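PDB 5MDN: DNA polymerase from Pyrobaculum calidifontis, which probably catalyses the extension of DNA by one deoxyribonucleotide at a time from deoxyribonucleoside 5'-triphosphates, releasing diphosphate, as a family B replicative polymerase. Local coordinates for residues 277-280 with 281-284; 348-351 with 352-356. All coordinates share one frame; numbering follows the deposited sequence.

Interaction 1: residues 277-280 with 281-284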
loop_
_atom_site.group_PDB
_atom_site.type_symbol
_atom_site.label_atom_id
_atom_site.label_comp_id
_atom_site.label_asym_id
_atom_site.label_seq_id
_atom_site.Cartn_x
_atom_site.Cartn_y
_atom_site.Cartn_z
ATOM N N ASP A 277 -4.699 1.978 -8.137
ATOM C CA ASP A 277 -5.354 0.770 -7.646
ATOM C C ASP A 277 -5.585 0.951 -6.151
ATOM O O ASP A 277 -4.630 0.984 -5.369
ATOM C CB ASP A 277 -4.507 -0.469 -7.938
ATOM C CG ASP A 277 -5.184 -1.761 -7.504
ATOM O OD1 ASP A 277 -6.333 -1.710 -7.014
ATOM O OD2 ASP A 277 -4.565 -2.836 -7.661
ATOM N N LEU A 278 -6.856 1.071 -5.759
ATOM C CA LEU A 278 -7.182 1.347 -4.364
ATOM C C LEU A 278 -6.819 0.190 -3.446
ATOM O O LEU A 278 -6.617 0.408 -2.248
ATOM C CB LEU A 278 -8.666 1.688 -4.223
ATOM C CG LEU A 278 -9.137 2.898 -5.030
ATOM C CD1 LEU A 278 -10.618 3.151 -4.801
ATOM C CD2 LEU A 278 -8.315 4.128 -4.679
ATOM N N TYR A 279 -6.738 -1.034 -3.969
ATOM C CA TYR A 279 -6.309 -2.150 -3.135
ATOM C C TYR A 279 -4.856 -2.010 -2.695
ATOM O O TYR A 279 -4.467 -2.602 -1.683
ATOM C CB TYR A 279 -6.513 -3.474 -3.873
ATOM C CG TYR A 279 -6.229 -4.699 -3.027
ATOM C CD1 TYR A 279 -6.770 -4.828 -1.754
ATOM C CD2 TYR A 279 -5.427 -5.728 -3.505
ATOM C CE1 TYR A 279 -6.514 -5.945 -0.978
ATOM C CE2 TYR A 279 -5.167 -6.848 -2.736
ATOM C CZ TYR A 279 -5.713 -6.951 -1.475
ATOM O OH TYR A 279 -5.454 -8.067 -0.713
ATOM N N ASN A 280 -4.048 -1.247 -3.434
ATOM C CA ASN A 280 -2.679 -0.982 -3.006
ATOM C C ASN A 280 -2.641 -0.252 -1.668
ATOM O O ASN A 280 -1.824 -0.577 -0.799
ATOM C CB ASN A 280 -1.948 -0.171 -4.075
ATOM C CG ASN A 280 -1.681 -0.966 -5.335
ATOM O OD1 ASN A 280 -1.607 -0.410 -6.431
ATOM N ND2 ASN A 280 -1.528 -2.277 -5.186
ATOM N N ILE A 281 -3.511 0.739 -1.481
ATOM C CA ILE A 281 -3.459 1.543 -0.265
ATOM C C ILE A 281 -4.234 0.907 0.891
ATOM O O ILE A 281 -3.824 1.035 2.050
ATOM C CB ILE A 281 -3.951 2.975 -0.544
ATOM C CG1 ILE A 281 -3.730 3.866 0.681
ATOM C CG2 ILE A 281 -5.410 2.992 -0.957
ATOM C CD1 ILE A 281 -2.268 4.110 1.002
ATOM N N VAL A 282 -5.343 0.214 0.614
ATOM C CA VAL A 282 -6.130 -0.376 1.691
ATOM C C VAL A 282 -5.424 -1.574 2.312
ATOM O O VAL A 282 -5.732 -1.949 3.449
ATOM C CB VAL A 282 -7.538 -0.776 1.204
ATOM C CG1 VAL A 282 -8.238 0.403 0.543
ATOM C CG2 VAL A 282 -7.474 -1.968 0.264
ATOM N N ASP A 283 -4.493 -2.197 1.584
ATOM C CA ASP A 283 -3.710 -3.289 2.154
ATOM C C ASP A 283 -2.911 -2.819 3.363
ATOM O O ASP A 283 -2.608 -3.618 4.256
ATOM C CB ASP A 283 -2.788 -3.878 1.083
ATOM C CG ASP A 283 -2.374 -5.313 1.385
ATOM O OD1 ASP A 283 -2.529 -5.756 2.543
ATOM O OD2 ASP A 283 -1.898 -6.003 0.458
ATOM N N GLU A 284 -2.559 -1.533 3.407
ATOM C CA GLU A 284 -1.782 -0.978 4.507
ATOM C C GLU A 284 -2.618 -0.697 5.750
ATOM O O GLU A 284 -2.043 -0.429 6.811
ATOM C CB GLU A 284 -1.089 0.310 4.056
ATOM C CG GLU A 284 -0.078 0.110 2.935
ATOM C CD GLU A 284 0.396 1.422 2.340
ATOM O OE1 GLU A 284 0.531 2.403 3.100
ATOM O OE2 GLU A 284 0.637 1.471 1.114
#

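Interaction 2: residues 348-351 with 352-356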
loop_
_atom_site.group_PDB
_atom_site.type_symbol
_atom_site.label_atom_id
_atom_site.label_comp_id
_atom_site.label_asym_id
_atom_site.label_seq_id
_atom_site.Cartn_x
_atom_site.Cartn_y
_atom_site.Cartn_z
ATOM N N LEU A 348 -8.558 9.293 -2.648
ATOM C CA LEU A 348 -7.730 9.937 -3.665
ATOM C C LEU A 348 -7.198 11.308 -3.254
ATOM O O LEU A 348 -6.040 11.607 -3.592
ATOM C CB LEU A 348 -8.508 10.036 -4.984
ATOM C CG LEU A 348 -7.711 10.375 -6.244
ATOM C CD1 LEU A 348 -6.633 9.332 -6.493
ATOM C CD2 LEU A 348 -8.639 10.494 -7.441
ATOM N N PRO A 349 -7.955 12.182 -2.570
ATOM C CA PRO A 349 -7.350 13.453 -2.132
ATOM C C PRO A 349 -6.122 13.265 -1.257
ATOM O O PRO A 349 -5.175 14.057 -1.347
ATOM C CB PRO A 349 -8.494 14.138 -1.371
ATOM C CG PRO A 349 -9.726 13.571 -1.960
ATOM C CD PRO A 349 -9.401 12.145 -2.281
ATOM N N PHE A 350 -6.115 12.237 -0.407
ATOM C CA PHE A 350 -4.938 11.952 0.409
ATOM C C PHE A 350 -3.763 11.502 -0.453
ATOM O O PHE A 350 -2.627 11.953 -0.258
ATOM C CB PHE A 350 -5.274 10.891 1.456
ATOM C CG PHE A 350 -4.086 10.423 2.246
ATOM C CD1 PHE A 350 -3.444 11.274 3.131
ATOM C CD2 PHE A 350 -3.615 9.129 2.104
ATOM C CE1 PHE A 350 -2.346 10.842 3.859
ATOM C CE2 PHE A 350 -2.521 8.692 2.827
ATOM C CZ PHE A 350 -1.885 9.548 3.706
ATOM N N LEU A 351 -4.019 10.598 -1.402
ATOM C CA LEU A 351 -2.945 10.064 -2.234
ATOM C C LEU A 351 -2.286 11.157 -3.069
ATOM O O LEU A 351 -1.077 11.106 -3.323
ATOM C CB LEU A 351 -3.487 8.954 -3.133
ATOM C CG LEU A 351 -3.814 7.638 -2.426
ATOM C CD1 LEU A 351 -4.690 6.755 -3.300
ATOM C CD2 LEU A 351 -2.539 6.914 -2.029
ATOM N N ILE A 352 -3.066 12.146 -3.516
ATOM C CA ILE A 352 -2.496 13.253 -4.279
ATOM C C ILE A 352 -1.501 14.031 -3.427
ATOM O O ILE A 352 -0.418 14.404 -3.894
ATOM C CB ILE A 352 -3.615 14.159 -4.825
ATOM C CG1 ILE A 352 -4.407 13.426 -5.912
ATOM C CG2 ILE A 352 -3.045 15.461 -5.363
ATOM C CD1 ILE A 352 -5.580 14.210 -6.452
ATOM N N GLN A 353 -1.846 14.278 -2.160
ATOM C CA GLN A 353 -0.924 14.978 -1.273
ATOM C C GLN A 353 0.260 14.093 -0.905
ATOM O O GLN A 353 1.400 14.568 -0.838
ATOM C CB GLN A 353 -1.656 15.452 -0.019
ATOM C CG GLN A 353 -2.794 16.421 -0.295
ATOM C CD GLN A 353 -2.330 17.666 -1.022
ATOM O OE1 GLN A 353 -1.267 18.211 -0.727
ATOM N NE2 GLN A 353 -3.129 18.125 -1.978
ATOM N N LEU A 354 0.010 12.805 -0.665
ATOM C CA LEU A 354 1.101 11.872 -0.415
ATOM C C LEU A 354 2.006 11.719 -1.630
ATOM O O LEU A 354 3.127 11.216 -1.494
ATOM C CB LEU A 354 0.543 10.508 0.005
ATOM C CG LEU A 354 1.534 9.514 0.617
ATOM C CD1 LEU A 354 2.150 10.093 1.883
ATOM C CD2 LEU A 354 0.869 8.177 0.903
ATOM N N SER A 355 1.536 12.116 -2.817
ATOM C CA SER A 355 2.378 12.107 -4.009
ATOM C C SER A 355 3.265 13.347 -4.082
ATOM O O SER A 355 4.423 13.259 -4.504
ATOM C CB SER A 355 1.512 11.992 -5.262
ATOM O OG SER A 355 2.300 12.123 -6.432
ATOM N N SER A 356 2.735 14.510 -3.688
ATOM C CA SER A 356 3.536 15.729 -3.712
ATOM C C SER A 356 4.557 15.730 -2.581
ATOM O O SER A 356 5.685 16.211 -2.752
ATOM C CB SER A 356 2.632 16.959 -3.632
ATOM O OG SER A 356 1.879 16.966 -2.431
#

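Interaction 1: residues 277-280 with 281-284
Ile-281 lies in the short helix 278-282 and meets Leu-278 one turn back. Its N donates to Leu-278 O in a weak bond of 3.2 Å, bent to 131°, and its CG2 lies beside the same oxygen. CG1 stands anti to the backbone N (chi1 -173°), which carries CD1 off this turn toward helix 326-356, where the side chain packs on Leu-347 and Leu-351. Val-282 N supplies the straighter bond to Leu-278 O, at 3.1 Å and 162°, so one carbonyl takes two N-H groups, a three-residue and a four-residue turn sharing one acceptor. The valine side chain crosses that of Tyr-279 at about a right angle; its CG2 approaches ring atom CD1 obliquely at 3.6 Å. The turn leaves the end of edge strand 274-277 of the five-stranded mixed sheet in the RNase H-like exonuclease domain, and Asp-277 serves as its N-cap. Asp-277 OD1 accepts from Tyr-279 N at 3.1 Å from above the carboxylate plane, while OD2 is held by Asn-233 N. The side chain of this aspartate is about 8 Å from that of Asp-236, a magnesium ligand of the exonuclease domain whose ion is absent from this model. Further along, Asp-283 N reaches Tyr-279 O at 3.3 Å, the donor standing above the carbonyl plane. The Asp-283 CB points back at the first turn, 3.5 Å from Tyr-279 O, and its carboxylate lies beside the hydroxyl end of the Tyr-279 ring, OD2 approaching obliquely without a bond. Glu-284 follows with its chain extended beyond CG, laying the carboxylate alongside the helix, where OE2 comes within 3.7 Å of Asn-280 O. The polar partner of OE2 is Arg-373, in a salt bridge that links this turn to helix 370-384.

Interaction 2: residues 348-351 with 352-356
Leu-348 and Ile-352 meet on the buried flank of the helix, joined by a bond from Ile-352 N to Leu-348 O of 3.0 Å and 157°. With CG1 of Ile-352 anti to the carbonyl carbon (chi1 -69°), the CG1-CD1 arm folds back beside Leu-348 O and brings CD1 4.4 Å from Leu-348 CG. Leu-351 shares this side, and Ser-355, one turn on, gives its N to Leu-351 O in a weak, strongly bent bond, while its buried OG is satisfied by Leu-360 O. This is the C-terminal end of the long helix 326-356, wedged between loops carrying Trp-4 and Cys-128, helix 362-365 and helix 495-512 of the family B polymerase region. It is kinked at Pro-349 and Phe-350: proline has no N-H to give, and Phe-350 N also lacks its bond to the turn before. After the kink the four-residue bonds return unevenly, strong at Leu-354 N to Phe-350 O (2.8 Å, 168°) and weak at Gln-353 N to Pro-349 O (3.4 Å) and at Ser-355. Gln-353 and Leu-354 are buried against helix 495-512; the glutamine chain, bent at chi2, leads its amide away from the preceding turn to Arg-503, where OE1 accepts a weak bond, and Leu-354 packs on Met-510. The looser side holds the partly exposed Pro-349, Phe-350 and Ser-356. Phe-350 is turned with CG anti to the backbone N, which sends the ring along the helix, and CE2 approaches Leu-354 CD2 obliquely at 3.9 Å. The same ring makes a cation-pi contact with Arg-505 and touches Glu-502, both of helix 495-512. At the last turn Ser-356 OG donates to Gln-353 O at 2.9 Å.

How the interactions relate
From the N terminus, interaction 1 comes first, where strand 274-277 runs into helix 278-282; each contact closes no more than a helical turn. Interaction 2 follows in series near the end of helix 326-356, so neither encloses nor crosses the other. Their centres are 13 Å apart, and they touch directly, with Ile-281 CD1 4.1 Å from Leu-351 CD2. Through this apolar junction the short helix that follows the edge strand of the exonuclease sheet packs on the long helix, which also leans, through neighbouring side chains, on helix 495-512 of the polymerase region. Asp-363, which with Asp-7 holds a magnesium ion, lies about 8 Å from both Asn-280 and Ser-355, side chain to side chain.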